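Local coordinates for beta-N-acetylhexosaminidase (Microbacterium sp. HJ5, PDB 7BWG), which probably hydrolyses terminal non-reducing N-acetyl-D-hexosamine residues in N-acetyl-beta-D-hexosaminides, as a member of glycoside hydrolase family 20, at residues Ala398-Met403 against Leu413-Gly418; Asp459-Ala464 against Leu505-His510; Asp50-Leu55 against Ile76-Glu81; Ala86-Leu91 against Thr101-Ala106. All blocks are in the same frame, centred on the assembly; numbering follows the deposited sequence.

Interaction 1. Residues Ala398-Met403 against Leu413-Gly418; sequences AIYLDM and LSWANG
A Met-aromatic contact, Met403 over Trp415, joins two parts of the connection between barrel strands 391-393 and 442-449 in the TIM-barrel catalytic domain. The backbone supplies the polar part. A type I turn from Tyr400 to Met403 brings Asp402 O to Leu413 N at 2.9 Å, with the amide lying in the carbonyl plane. Next to this bond Met403 and Leu413 form a single isolated bridge. Gly418, at phi 101°, has a conformation that calls for glycine, and its carbonyl oxygen is held by Arg424. Apolar contact depends on Met403, whose unbranched chain can bend at both chi2 and chi3 and so reach the indole. Its CE sits 4.0 Å from the centroid of the five-membered ring of Trp415, over the face, and SD lies over that face too. The same methyl meets Ala416 CB at 3.7 Å, where a small side chain lets the sulfur arm fit. Leu413 CD1 rests near Asp402 OD2. The aromatic pair is of another kind, since Tyr400, which also packs edge-to-face with Trp450, meets Trp415 rim to rim. Their planes stand at 71°, and Tyr400 CE2 touches Trp415 CZ2 at 3.3 Å.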
loop_
_atom_site.group_PDB
_atom_site.type_symbol
_atom_site.label_atom_id
_atom_site.label_comp_id
_atom_site.label_asym_id
_atom_site.label_seq_id
_atom_site.Cartn_x
_atom_site.Cartn_y
_atom_site.Cartn_z
ATOM N N ALA A 398 14.949 30.515 6.517
ATOM C CA ALA A 398 13.609 30.969 6.869
ATOM C C ALA A 398 12.871 29.974 7.759
ATOM O O ALA A 398 12.589 30.267 8.924
ATOM C CB ALA A 398 12.797 31.242 5.597
ATOM N N ILE A 399 12.569 28.786 7.237
ATOM C CA ILE A 399 11.549 27.926 7.824
ATOM C C ILE A 399 12.125 26.730 8.567
ATOM O O ILE A 399 11.355 25.962 9.166
ATOM C CB ILE A 399 10.537 27.472 6.755
ATOM C CG1 ILE A 399 9.143 27.389 7.374
ATOM C CG2 ILE A 399 10.968 26.163 6.121
ATOM C CD1 ILE A 399 8.665 28.734 7.883
ATOM N N TYR A 400 13.445 26.551 8.576
ATOM C CA TYR A 400 14.047 25.455 9.330
ATOM C C TYR A 400 13.833 25.687 10.821
ATOM O O TYR A 400 14.500 26.531 11.432
ATOM C CB TYR A 400 15.531 25.326 9.003
ATOM C CG TYR A 400 15.823 24.295 7.938
ATOM C CD1 TYR A 400 14.806 23.791 7.142
ATOM C CD2 TYR A 400 17.111 23.821 7.731
ATOM C CE1 TYR A 400 15.063 22.849 6.166
ATOM C CE2 TYR A 400 17.374 22.876 6.757
ATOM C CZ TYR A 400 16.347 22.394 5.979
ATOM O OH TYR A 400 16.603 21.454 5.010
ATOM N N LEU A 401 12.902 24.936 11.411
ATOM C CA LEU A 401 12.529 25.121 12.806
ATOM C C LEU A 401 13.579 24.611 13.783
ATOM O O LEU A 401 13.510 24.947 14.970
ATOM C CB LEU A 401 11.189 24.435 13.079
ATOM C CG LEU A 401 10.032 24.950 12.220
ATOM C CD1 LEU A 401 8.757 24.163 12.484
ATOM C CD2 LEU A 401 9.813 26.437 12.456
ATOM N N ASP A 402 14.541 23.814 13.321
ATOM C CA ASP A 402 15.645 23.379 14.166
ATOM C C ASP A 402 16.768 24.403 14.241
ATOM O O ASP A 402 17.781 24.139 14.898
ATOM C CB ASP A 402 16.206 22.049 13.659
ATOM C CG ASP A 402 16.933 22.192 12.338
ATOM O OD1 ASP A 402 16.309 22.669 11.368
ATOM O OD2 ASP A 402 18.127 21.832 12.271
ATOM N N MET A 403 16.623 25.551 13.584
ATOM C CA MET A 403 17.659 26.572 13.601
ATOM C C MET A 403 17.558 27.409 14.870
ATOM O O MET A 403 16.464 27.803 15.284
ATOM C CB MET A 403 17.549 27.467 12.367
ATOM C CG MET A 403 18.878 28.027 11.888
ATOM S SD MET A 403 19.990 26.742 11.285
ATOM C CE MET A 403 19.135 26.209 9.805
ATOM N N LEU A 413 20.483 24.674 15.770
ATOM C CA LEU A 413 21.650 24.845 14.921
ATOM C C LEU A 413 21.668 26.251 14.337
ATOM O O LEU A 413 20.708 27.015 14.454
ATOM C CB LEU A 413 21.673 23.801 13.797
ATOM C CG LEU A 413 21.818 22.340 14.228
ATOM C CD1 LEU A 413 21.645 21.415 13.035
ATOM C CD2 LEU A 413 23.162 22.107 14.904
ATOM N N SER A 414 22.792 26.587 13.695
ATOM C CA SER A 414 22.957 27.905 13.095
ATOM C C SER A 414 23.686 27.838 11.756
ATOM O O SER A 414 24.243 28.849 11.315
ATOM C CB SER A 414 23.715 28.841 14.041
ATOM O OG SER A 414 24.998 28.323 14.349
ATOM N N TRP A 415 23.688 26.678 11.094
ATOM C CA TRP A 415 24.520 26.482 9.913
ATOM C C TRP A 415 24.024 27.236 8.687
ATOM O O TRP A 415 24.764 27.316 7.702
ATOM C CB TRP A 415 24.629 24.991 9.587
ATOM C CG TRP A 415 23.324 24.333 9.251
ATOM C CD1 TRP A 415 22.552 23.578 10.085
ATOM C CD2 TRP A 415 22.645 24.356 7.988
ATOM N NE1 TRP A 415 21.433 23.135 9.423
ATOM C CE2 TRP A 415 21.466 23.600 8.135
ATOM C CE3 TRP A 415 22.918 24.943 6.748
ATOM C CZ2 TRP A 415 20.565 23.416 7.091
ATOM C CZ3 TRP A 415 22.018 24.763 5.715
ATOM C CH2 TRP A 415 20.857 24.005 5.893
ATOM N N ALA A 416 22.801 27.767 8.707
ATOM C CA ALA A 416 22.289 28.516 7.565
ATOM C C ALA A 416 23.101 29.789 7.361
ATOM O O ALA A 416 24.170 29.762 6.745
ATOM C CB ALA A 416 20.807 28.849 7.757
ATOM N N ASN A 417 22.596 30.908 7.867
ATOM C CA ASN A 417 23.343 32.159 7.937
ATOM C C ASN A 417 23.215 32.746 9.335
ATOM O O ASN A 417 22.920 33.927 9.527
ATOM C CB ASN A 417 22.874 33.148 6.874
ATOM C CG ASN A 417 22.945 32.577 5.472
ATOM O OD1 ASN A 417 23.983 32.070 5.048
ATOM N ND2 ASN A 417 21.839 32.659 4.742
ATOM N N GLY A 418 23.435 31.899 10.337
ATOM C CA GLY A 418 23.262 32.277 11.716
ATOM C C GLY A 418 21.944 31.782 12.270
ATOM O O GLY A 418 21.210 31.034 11.615
#

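Interaction 2. Residues Asp459-Ala464 against Leu505-His510; sequences DIETMA and LGIGFH
Having left helix 499-504 at Leu505, the chain bends at Gly506, whose phi of 73° suits a residue without a CB. Ile507 follows, its CA 3.1 Å from Glu461 OE1, while its branched side chain passes beside the same oxygen. Gly508 then makes the central bond: its N-H donates to Glu461 OE1 at 2.5 Å, nearly along the C-O axis and at 154° at the hydrogen. Glu461 is long enough for this because its chain runs extended beyond CG (chi2 -177°). Gly508 is also the centre of an inverse gamma turn. Replacing Glu461 by an alanine would remove the carboxylate and would probably leave the Gly508 amide without this acceptor and loosen the turn against the helix. The CB of Phe509 points away from the helix, and its ring meets those of Trp502 and Trp517. At His510, CB packs on Thr462 CG2 at 3.6 Å, and the imidazole, with CG anti to the backbone N, leads off to meet Tyr405 edge-to-face. The loop thus passes helix 457-464 at Glu461 and Thr462, near helix 155-166, where His164 touches Ile507 and shares a weak hydrogen bond with Glu461 OE2.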
loop_
_atom_site.group_PDB
_atom_site.type_symbol
_atom_site.label_atom_id
_atom_site.label_comp_id
_atom_site.label_asym_id
_atom_site.label_seq_id
_atom_site.Cartn_x
_atom_site.Cartn_y
_atom_site.Cartn_z
ATOM N N ASP A 459 11.224 20.024 23.973
ATOM C CA ASP A 459 12.280 20.548 23.112
ATOM C C ASP A 459 11.764 20.795 21.700
ATOM O O ASP A 459 12.157 21.772 21.051
ATOM C CB ASP A 459 13.466 19.586 23.085
ATOM C CG ASP A 459 14.232 19.564 24.392
ATOM O OD1 ASP A 459 13.784 20.217 25.358
ATOM O OD2 ASP A 459 15.286 18.896 24.450
ATOM N N ILE A 460 10.888 19.915 21.210
ATOM C CA ILE A 460 10.325 20.084 19.872
ATOM C C ILE A 460 9.514 21.372 19.797
ATOM O O ILE A 460 9.647 22.157 18.851
ATOM C CB ILE A 460 9.478 18.857 19.488
ATOM C CG1 ILE A 460 10.379 17.677 19.118
ATOM C CG2 ILE A 460 8.539 19.190 18.337
ATOM C CD1 ILE A 460 9.619 16.413 18.773
ATOM N N GLU A 461 8.674 21.617 20.806
ATOM C CA GLU A 461 7.786 22.774 20.761
ATOM C C GLU A 461 8.526 24.078 21.027
ATOM O O GLU A 461 8.097 25.138 20.553
ATOM C CB GLU A 461 6.651 22.596 21.768
ATOM C CG GLU A 461 5.894 21.288 21.615
ATOM C CD GLU A 461 4.728 21.180 22.571
ATOM O OE1 GLU A 461 4.419 22.186 23.238
ATOM O OE2 GLU A 461 4.122 20.092 22.657
ATOM N N THR A 462 9.627 24.029 21.779
ATOM C CA THR A 462 10.385 25.245 22.060
ATOM C C THR A 462 10.968 25.847 20.789
ATOM O O THR A 462 11.185 27.062 20.719
ATOM C CB THR A 462 11.496 24.950 23.070
ATOM O OG1 THR A 462 10.998 24.077 24.092
ATOM C CG2 THR A 462 11.994 26.236 23.714
ATOM N N MET A 463 11.216 25.025 19.775
ATOM C CA MET A 463 11.784 25.479 18.512
ATOM C C MET A 463 10.790 25.485 17.367
ATOM O O MET A 463 10.813 26.403 16.544
ATOM C CB MET A 463 12.977 24.602 18.126
ATOM C CG MET A 463 14.083 24.615 19.143
ATOM S SD MET A 463 15.168 26.032 18.926
ATOM C CE MET A 463 15.973 25.572 17.400
ATOM N N ALA A 464 9.923 24.472 17.288
ATOM C CA ALA A 464 8.946 24.420 16.208
ATOM C C ALA A 464 8.077 25.668 16.198
ATOM O O ALA A 464 7.921 26.321 15.161
ATOM C CB ALA A 464 8.080 23.166 16.336
ATOM N N LEU A 505 -3.483 25.104 25.218
ATOM C CA LEU A 505 -3.389 23.803 24.566
ATOM C C LEU A 505 -2.189 22.992 25.037
ATOM O O LEU A 505 -1.904 21.940 24.452
ATOM C CB LEU A 505 -3.325 23.978 23.046
ATOM C CG LEU A 505 -4.425 24.819 22.395
ATOM C CD1 LEU A 505 -4.221 24.898 20.889
ATOM C CD2 LEU A 505 -5.798 24.257 22.724
ATOM N N GLY A 506 -1.488 23.448 26.073
ATOM C CA GLY A 506 -0.283 22.792 26.528
ATOM C C GLY A 506 0.923 22.977 25.638
ATOM O O GLY A 506 1.963 22.361 25.899
ATOM N N ILE A 507 0.824 23.804 24.598
ATOM C CA ILE A 507 1.936 23.996 23.675
ATOM C C ILE A 507 3.004 24.843 24.354
ATOM O O ILE A 507 2.774 26.013 24.683
ATOM C CB ILE A 507 1.456 24.635 22.366
ATOM C CG1 ILE A 507 0.643 23.621 21.557
ATOM C CG2 ILE A 507 2.639 25.146 21.555
ATOM C CD1 ILE A 507 0.023 24.190 20.304
ATOM N N GLY A 508 4.175 24.250 24.572
ATOM C CA GLY A 508 5.267 24.939 25.232
ATOM C C GLY A 508 6.121 25.751 24.281
ATOM O O GLY A 508 7.320 25.495 24.134
ATOM N N PHE A 509 5.505 26.733 23.629
ATOM C CA PHE A 509 6.219 27.599 22.703
ATOM C C PHE A 509 7.280 28.413 23.440
ATOM O O PHE A 509 7.195 28.647 24.648
ATOM C CB PHE A 509 5.239 28.530 21.994
ATOM C CG PHE A 509 4.717 29.637 22.866
ATOM C CD1 PHE A 509 3.663 29.413 23.735
ATOM C CD2 PHE A 509 5.281 30.901 22.817
ATOM C CE1 PHE A 509 3.182 30.427 24.540
ATOM C CE2 PHE A 509 4.804 31.918 23.622
ATOM C CZ PHE A 509 3.753 31.681 24.482
ATOM N N HIS A 510 8.294 28.856 22.688
ATOM C CA HIS A 510 9.318 29.683 23.320
ATOM C C HIS A 510 8.958 31.155 23.188
ATOM O O HIS A 510 8.658 31.616 22.080
ATOM C CB HIS A 510 10.685 29.448 22.697
ATOM C CG HIS A 510 11.616 30.613 22.842
ATOM N ND1 HIS A 510 12.041 31.365 21.767
ATOM C CD2 HIS A 510 12.192 31.162 23.937
ATOM C CE1 HIS A 510 12.845 32.323 22.194
ATOM N NE2 HIS A 510 12.952 32.222 23.507
#

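Interaction 3. Residues Asp50-Leu55 against Ile76-Glu81; sequences DAASAL and IALRIE
The axes of helix 50-55 and strand 76-80 approach to 9.4 Å and cross obliquely, nearer antiparallel than parallel, at 138° between their N-to-C directions. This is helix-on-sheet packing in the alpha/beta domain 2 of the family 20 enzyme, and its side-chain contacts are all apolar. Ile76 and Leu78 project from the strand toward the helix, whereas Ala77 between them points the other way. Leu78 carries most of the contact, with CG anti to its carbonyl carbon so that CD1 is directed at the helix backbone. Ala51 and Ala52 suit their places there, because a CB alone lets a leucine methyl come close to the main chain: Leu78 CD1 stands 4.1 Å from Ala52 CB and 4.0 Å from Ala51 O. One turn on, Leu55 swings its CG anti to the backbone N (chi1 -180°) and reaches across to the strand. Its CD2 meets Leu78 CD1 at 4.0 Å, the two chains crossing obliquely, and approaches Ile76 CG2 at 4.3 Å. Helix 105-118 covers the same face, Leu108 touching Leu78 and Val112 touching Leu55. Within helix 50-55, Asp50 O accepts from both Ala54 N and Ser53 OG. The nearest approach of the two segments is Leu78 CD1 against Ala52 CA, at 3.7 Å.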
loop_
_atom_site.group_PDB
_atom_site.type_symbol
_atom_site.label_atom_id
_atom_site.label_comp_id
_atom_site.label_asym_id
_atom_site.label_seq_id
_atom_site.Cartn_x
_atom_site.Cartn_y
_atom_site.Cartn_z
ATOM N N ASP A 50 -17.514 14.409 14.081
ATOM C CA ASP A 50 -16.342 14.597 14.925
ATOM C C ASP A 50 -15.826 16.030 14.939
ATOM O O ASP A 50 -15.022 16.368 15.814
ATOM C CB ASP A 50 -15.216 13.662 14.474
ATOM N N ALA A 51 -16.247 16.870 13.989
ATOM C CA ALA A 51 -15.859 18.276 14.034
ATOM C C ALA A 51 -16.379 18.953 15.295
ATOM O O ALA A 51 -15.734 19.867 15.822
ATOM C CB ALA A 51 -16.362 19.006 12.788
ATOM N N ALA A 52 -17.538 18.517 15.796
ATOM C CA ALA A 52 -18.023 19.011 17.080
ATOM C C ALA A 52 -17.113 18.566 18.216
ATOM O O ALA A 52 -16.823 19.347 19.131
ATOM C CB ALA A 52 -19.456 18.536 17.317
ATOM N N SER A 53 -16.652 17.314 18.176
ATOM C CA SER A 53 -15.710 16.838 19.183
ATOM C C SER A 53 -14.394 17.600 19.103
ATOM O O SER A 53 -13.753 17.861 20.129
ATOM C CB SER A 53 -15.474 15.337 19.014
ATOM O OG SER A 53 -14.641 15.076 17.898
ATOM N N ALA A 54 -13.972 17.964 17.888
ATOM C CA ALA A 54 -12.783 18.794 17.739
ATOM C C ALA A 54 -13.000 20.186 18.318
ATOM O O ALA A 54 -12.053 20.808 18.808
ATOM C CB ALA A 54 -12.384 18.884 16.267
ATOM N N LEU A 55 -14.237 20.686 18.272
ATOM C CA LEU A 55 -14.544 21.977 18.877
ATOM C C LEU A 55 -14.692 21.859 20.388
ATOM O O LEU A 55 -14.303 22.773 21.125
ATOM C CB LEU A 55 -15.816 22.556 18.255
ATOM C CG LEU A 55 -16.300 23.916 18.762
ATOM C CD1 LEU A 55 -15.296 25.005 18.426
ATOM C CD2 LEU A 55 -17.662 24.244 18.174
ATOM N N ILE A 76 -24.008 26.585 18.163
ATOM C CA ILE A 76 -22.961 26.922 17.204
ATOM C C ILE A 76 -23.041 25.922 16.060
ATOM O O ILE A 76 -22.984 24.706 16.283
ATOM C CB ILE A 76 -21.569 26.907 17.860
ATOM C CG1 ILE A 76 -21.525 27.890 19.034
ATOM C CG2 ILE A 76 -20.493 27.236 16.838
ATOM C CD1 ILE A 76 -20.231 27.856 19.819
ATOM N N ALA A 77 -23.172 26.431 14.836
ATOM C CA ALA A 77 -23.470 25.607 13.671
ATOM C C ALA A 77 -22.185 25.230 12.942
ATOM O O ALA A 77 -21.446 26.106 12.482
ATOM C CB ALA A 77 -24.424 26.335 12.725
ATOM N N LEU A 78 -21.929 23.928 12.833
ATOM C CA LEU A 78 -20.839 23.391 12.023
ATOM C C LEU A 78 -21.466 22.555 10.916
ATOM O O LEU A 78 -22.067 21.510 11.186
ATOM C CB LEU A 78 -19.879 22.557 12.869
ATOM C CG LEU A 78 -19.527 23.097 14.257
ATOM C CD1 LEU A 78 -19.007 21.983 15.147
ATOM C CD2 LEU A 78 -18.511 24.224 14.158
ATOM N N ARG A 79 -21.338 23.015 9.673
ATOM C CA ARG A 79 -21.986 22.370 8.542
ATOM C C ARG A 79 -20.995 22.186 7.401
ATOM O O ARG A 79 -20.091 23.001 7.200
ATOM C CB ARG A 79 -23.195 23.179 8.051
ATOM N N ILE A 80 -21.181 21.099 6.654
ATOM C CA ILE A 80 -20.358 20.809 5.486
ATOM C C ILE A 80 -21.206 20.976 4.233
ATOM O O ILE A 80 -21.850 20.027 3.773
ATOM C CB ILE A 80 -19.753 19.396 5.560
ATOM N N GLU A 81 -21.220 22.188 3.679
ATOM C CA GLU A 81 -21.980 22.458 2.466
ATOM C C GLU A 81 -21.288 21.847 1.255
ATOM O O GLU A 81 -21.663 20.762 0.798
ATOM C CB GLU A 81 -22.166 23.964 2.270
#

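Interaction 4. Residues Ala86-Leu91 against Thr101-Ala106; sequences AESYAL and TGADAA
The carboxylate of Asp104 is met over one of its faces: Glu87 N donates to Asp104 OD1 at 2.6 Å from 54° above the plane. Asp104 OD2 also lies close to Ala103 O, two acceptors that do not bond. The Tyr89 ring turns away from 101-106 toward Tyr110 and Ile133, and its OH bonds Thr114 OG1, so that CB alone faces the partner strand, 3.6 Å from Thr101 O. Among the peptide groups, Ala103 N lies in the plane of the Ser88 carbonyl, at 3.0 Å from Ser88 O, whereas Ala90 N sits 34° above that of Thr101. These bonds belong to the antiparallel hairpin of strands 89-93 and 98-102. Ala90 and Thr101 are a hydrogen-bonded pair, Thr101 N returning a bond to Ala90 O at 2.7 Å; Tyr89 and Gly102 are a non-hydrogen-bonded pair. Gly102 suits its site, since a CB would be crowded by Ser88 O and Tyr89 CB. Asp104 stands at the N-cap position of helix 105-118 without making a capping bond; its short side chain grips the loop before the hairpin instead. An alanine in place of Asp104 would probably leave the Glu87 amide without that acceptor and let residues 86-87 drift. Beyond it, Ala106 CB packs against Glu87 CB at 4.2 Å.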
loop_
_atom_site.group_PDB
_atom_site.type_symbol
_atom_site.label_atom_id
_atom_site.label_comp_id
_atom_site.label_asym_id
_atom_site.label_seq_id
_atom_site.Cartn_x
_atom_site.Cartn_y
_atom_site.Cartn_z
ATOM N N ALA A 86 -11.494 23.737 -2.221
ATOM C CA ALA A 86 -11.179 22.637 -1.321
ATOM C C ALA A 86 -10.564 23.163 -0.029
ATOM O O ALA A 86 -9.939 24.227 -0.002
ATOM C CB ALA A 86 -10.229 21.649 -1.994
ATOM N N GLU A 87 -10.728 22.379 1.043
ATOM C CA GLU A 87 -10.359 22.736 2.414
ATOM C C GLU A 87 -10.568 24.218 2.712
ATOM O O GLU A 87 -9.749 24.849 3.387
ATOM C CB GLU A 87 -8.913 22.323 2.730
ATOM C CG GLU A 87 -7.929 22.345 1.571
ATOM C CD GLU A 87 -6.612 21.681 1.911
ATOM O OE1 GLU A 87 -6.569 20.901 2.886
ATOM O OE2 GLU A 87 -5.615 21.945 1.206
ATOM N N SER A 88 -11.669 24.775 2.216
ATOM C CA SER A 88 -12.063 26.151 2.474
ATOM C C SER A 88 -13.302 26.166 3.359
ATOM O O SER A 88 -14.032 25.176 3.456
ATOM C CB SER A 88 -12.339 26.897 1.164
ATOM O OG SER A 88 -13.506 26.400 0.532
ATOM N N TYR A 89 -13.536 27.303 4.010
ATOM C CA TYR A 89 -14.666 27.416 4.918
ATOM C C TYR A 89 -15.159 28.854 4.963
ATOM O O TYR A 89 -14.517 29.778 4.458
ATOM C CB TYR A 89 -14.305 26.932 6.329
ATOM C CG TYR A 89 -13.279 27.787 7.043
ATOM C CD1 TYR A 89 -13.662 28.900 7.783
ATOM C CD2 TYR A 89 -11.927 27.475 6.984
ATOM C CE1 TYR A 89 -12.730 29.680 8.437
ATOM C CE2 TYR A 89 -10.987 28.247 7.638
ATOM C CZ TYR A 89 -11.393 29.349 8.362
ATOM O OH TYR A 89 -10.460 30.123 9.013
ATOM N N ALA A 90 -16.321 29.025 5.590
ATOM C CA ALA A 90 -16.892 30.332 5.882
ATOM C C ALA A 90 -17.286 30.362 7.351
ATOM O O ALA A 90 -17.996 29.469 7.823
ATOM C CB ALA A 90 -18.105 30.626 4.994
ATOM N N LEU A 91 -16.819 31.379 8.068
ATOM C CA LEU A 91 -17.097 31.539 9.489
ATOM C C LEU A 91 -17.840 32.849 9.705
ATOM O O LEU A 91 -17.391 33.903 9.244
ATOM C CB LEU A 91 -15.803 31.514 10.311
ATOM C CG LEU A 91 -15.901 31.311 11.827
ATOM C CD1 LEU A 91 -14.648 30.627 12.353
ATOM C CD2 LEU A 91 -16.131 32.627 12.557
ATOM N N THR A 101 -19.006 26.967 8.067
ATOM C CA THR A 101 -19.461 26.182 6.924
ATOM C C THR A 101 -18.278 25.922 6.001
ATOM O O THR A 101 -17.768 26.849 5.365
ATOM C CB THR A 101 -20.583 26.899 6.175
ATOM O OG1 THR A 101 -21.687 27.123 7.061
ATOM C CG2 THR A 101 -21.049 26.061 4.996
ATOM N N GLY A 102 -17.854 24.663 5.922
ATOM C CA GLY A 102 -16.756 24.291 5.053
ATOM C C GLY A 102 -17.182 23.420 3.890
ATOM O O GLY A 102 -18.265 22.829 3.910
ATOM N N ALA A 103 -16.336 23.334 2.863
ATOM C CA ALA A 103 -16.634 22.485 1.719
ATOM C C ALA A 103 -16.236 21.033 1.948
ATOM O O ALA A 103 -16.804 20.140 1.310
ATOM C CB ALA A 103 -15.938 23.024 0.467
ATOM N N ASP A 104 -15.273 20.782 2.828
ATOM C CA ASP A 104 -14.826 19.444 3.187
ATOM C C ASP A 104 -15.056 19.220 4.676
ATOM O O ASP A 104 -15.564 20.088 5.389
ATOM C CB ASP A 104 -13.344 19.248 2.856
ATOM C CG ASP A 104 -12.973 19.772 1.484
ATOM O OD1 ASP A 104 -11.765 19.968 1.235
ATOM O OD2 ASP A 104 -13.879 19.978 0.654
ATOM N N ALA A 105 -14.677 18.026 5.140
ATOM C CA ALA A 105 -14.442 17.841 6.565
ATOM C C ALA A 105 -13.173 18.561 6.997
ATOM O O ALA A 105 -13.057 18.980 8.154
ATOM C CB ALA A 105 -14.354 16.353 6.900
ATOM N N ALA A 106 -12.220 18.720 6.076
ATOM C CA ALA A 106 -11.017 19.491 6.368
ATOM C C ALA A 106 -11.324 20.981 6.417
ATOM O O ALA A 106 -10.841 21.696 7.303
ATOM C CB ALA A 106 -9.940 19.196 5.324
#

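In the fold
From the N terminus, interaction 3 closes first, folding strand 76-80 back under helix 50-58. Interaction 4 follows, closing the hairpin and leading into helix 105-118. Strands 76-80 and 98-102 are neighbours in one sheet, and a probable hydrogen bond from Gly102 N to Arg79 O joins the two contacts. Much later, interaction 1 closes a short loop in the catalytic domain, and interaction 2 brings the chain beyond helix 499-504 back to helix 457-464 across 40 intervening residues. These two also touch, Met463 packing on the backbone of Leu401 to Met403. The four follow in series, none nested or crossed; the centres of interactions 1 and 3 lie about 38 Å apart.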